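Local atomic coordinates of photosystem II extrinsic protein V (Arthrospira maxima, PDB entry 1F1C), a protein that binds one heme c covalently and probably stabilises the oxygen-evolving complex as an extrinsic lumenal subunit of photosystem II. Residues 65-70 and 116-121. Sequence-based numbering, arbitrary orientation.
Sequences DNIAAL and YILLQP
Leu118 meets Leu70 and Ile67 in a buried contact of apolar side chains that joins the N-terminal end of helix 67-75 to the C-terminal helix 107-124, beside the heme pocket. It illustrates how one branched side chain can touch both the start of a helix and a residue one turn on. Leu118 stands with CG anti to its own carbonyl carbon (chi1 -58°) and sends its two methyls to different parts of the turn opposite. CD1 comes within 3.8 Å of the backbone N of Ile67, in the first turn after the N-cap residue Asn66, and lies equally near Ile67 CG1, the two side chains crossing obliquely. CD2 meets Leu70 CD1 tip to tip at 3.5 Å, a snug approach for two methyl groups, and also lies 4.0 Å from the carbonyl carbon of Asp65. The C-terminal helix is a core element of the cytochrome c fold, and here the contact reaches the cofactor from both helices: Leu70 of helix 67-75 and Ile117 of helix 107-124 both touch heme c, and Leu70 CD1 is also 4.2 Å from Ile117 CG2. The side chain of Ile117 lies about 6 Å from that of Cys35, one of the two cysteines bonded covalently to the heme. An alanine in place of Leu118 would probably open a gap beside the first turn of helix 67-75, leaving Leu70 CD1 and Ile67 CG1 without their leucine partner. Leu57 of helix 54-58 packs against both Leu70 and Ile117, while Phe8 of strand 7-9 touches both Ile67 and Leu118.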
loop_
_atom_site.group_PDB
_atom_site.type_symbol
_atom_site.label_atom_id
_atom_site.label_comp_id
_atom_site.label_asym_id
_atom_site.label_seq_id
_atom_site.Cartn_x
_atom_site.Cartn_y
_atom_site.Cartn_z
ATOM N N ASP A 65 -7.993 14.038 13.703
ATOM C CA ASP A 65 -7.402 14.756 14.826
ATOM C C ASP A 65 -7.964 14.451 16.215
ATOM O O ASP A 65 -7.868 15.280 17.116
ATOM C CB ASP A 65 -7.459 16.271 14.575
ATOM C CG ASP A 65 -8.871 16.772 14.306
ATOM O OD1 ASP A 65 -9.840 16.008 14.524
ATOM O OD2 ASP A 65 -9.012 17.944 13.883
ATOM N N ASN A 66 -8.550 13.273 16.383
ATOM C CA ASN A 66 -9.069 12.841 17.682
ATOM C C ASN A 66 -8.862 11.333 17.794
ATOM O O ASN A 66 -8.813 10.628 16.786
ATOM C CB ASN A 66 -10.558 13.188 17.861
ATOM C CG ASN A 66 -11.438 12.595 16.782
ATOM O OD1 ASN A 66 -11.610 13.179 15.719
ATOM N ND2 ASN A 66 -11.993 11.428 17.048
ATOM N N ILE A 67 -8.724 10.844 19.018
ATOM C CA ILE A 67 -8.489 9.426 19.262
ATOM C C ILE A 67 -9.401 8.466 18.500
ATOM O O ILE A 67 -8.929 7.492 17.908
ATOM C CB ILE A 67 -8.583 9.139 20.773
ATOM C CG1 ILE A 67 -7.462 9.905 21.492
ATOM C CG2 ILE A 67 -8.515 7.632 21.030
ATOM C CD1 ILE A 67 -7.636 9.998 23.004
ATOM N N ALA A 68 -10.705 8.732 18.510
ATOM C CA ALA A 68 -11.649 7.857 17.812
ATOM C C ALA A 68 -11.363 7.797 16.320
ATOM O O ALA A 68 -11.380 6.717 15.715
ATOM C CB ALA A 68 -13.097 8.329 18.042
ATOM N N ALA A 69 -11.105 8.960 15.730
ATOM C CA ALA A 69 -10.837 9.041 14.305
ATOM C C ALA A 69 -9.562 8.306 13.957
ATOM O O ALA A 69 -9.502 7.614 12.941
ATOM C CB ALA A 69 -10.741 10.489 13.880
ATOM N N LEU A 70 -8.547 8.439 14.805
ATOM C CA LEU A 70 -7.280 7.768 14.551
ATOM C C LEU A 70 -7.450 6.258 14.701
ATOM O O LEU A 70 -6.926 5.476 13.901
ATOM C CB LEU A 70 -6.202 8.285 15.503
ATOM C CG LEU A 70 -5.709 9.685 15.108
ATOM C CD1 LEU A 70 -4.675 10.174 16.109
ATOM C CD2 LEU A 70 -5.118 9.635 13.696
ATOM N N TYR A 116 -0.446 8.587 21.373
ATOM C CA TYR A 116 0.960 8.864 21.083
ATOM C C TYR A 116 1.078 9.839 19.913
ATOM O O TYR A 116 1.731 10.881 20.020
ATOM C CB TYR A 116 1.705 7.565 20.736
ATOM C CG TYR A 116 3.113 7.805 20.251
ATOM C CD1 TYR A 116 4.091 8.293 21.112
ATOM C CD2 TYR A 116 3.457 7.586 18.917
ATOM C CE1 TYR A 116 5.378 8.561 20.659
ATOM C CE2 TYR A 116 4.739 7.847 18.456
ATOM C CZ TYR A 116 5.693 8.336 19.332
ATOM O OH TYR A 116 6.963 8.608 18.878
ATOM N N ILE A 117 0.452 9.488 18.793
ATOM C CA ILE A 117 0.487 10.334 17.610
ATOM C C ILE A 117 0.079 11.767 17.942
ATOM O O ILE A 117 0.773 12.705 17.562
ATOM C CB ILE A 117 -0.445 9.784 16.491
ATOM C CG1 ILE A 117 0.135 8.473 15.922
ATOM C CG2 ILE A 117 -0.631 10.853 15.400
ATOM C CD1 ILE A 117 -0.750 7.758 14.864
ATOM N N LEU A 118 -1.033 11.928 18.660
ATOM C CA LEU A 118 -1.539 13.255 19.026
ATOM C C LEU A 118 -0.656 13.977 20.040
ATOM O O LEU A 118 -0.713 15.203 20.168
ATOM C CB LEU A 118 -2.965 13.151 19.595
ATOM C CG LEU A 118 -4.070 12.521 18.736
ATOM C CD1 LEU A 118 -5.337 12.412 19.578
ATOM C CD2 LEU A 118 -4.323 13.345 17.487
ATOM N N LEU A 119 0.156 13.220 20.766
ATOM C CA LEU A 119 1.033 13.813 21.761
ATOM C C LEU A 119 2.261 14.486 21.154
ATOM O O LEU A 119 2.608 15.593 21.540
ATOM C CB LEU A 119 1.502 12.749 22.751
ATOM C CG LEU A 119 2.491 13.230 23.822
ATOM C CD1 LEU A 119 1.815 14.211 24.767
ATOM C CD2 LEU A 119 3.009 12.024 24.595
ATOM N N GLN A 120 2.898 13.822 20.192
ATOM C CA GLN A 120 4.118 14.327 19.585
ATOM C C GLN A 120 4.197 15.816 19.263
ATOM O O GLN A 120 5.134 16.483 19.694
ATOM C CB GLN A 120 4.462 13.474 18.373
ATOM C CG GLN A 120 4.642 12.027 18.773
ATOM C CD GLN A 120 5.444 11.887 20.063
ATOM O OE1 GLN A 120 6.638 12.155 20.094
ATOM N NE2 GLN A 120 4.778 11.482 21.132
ATOM N N PRO A 121 3.224 16.369 18.520
ATOM C CA PRO A 121 3.360 17.810 18.256
ATOM C C PRO A 121 3.305 18.668 19.534
ATOM O O PRO A 121 3.887 19.747 19.607
ATOM C CB PRO A 121 2.211 18.096 17.291
ATOM C CG PRO A 121 1.181 17.030 17.642
ATOM C CD PRO A 121 2.022 15.805 17.874
#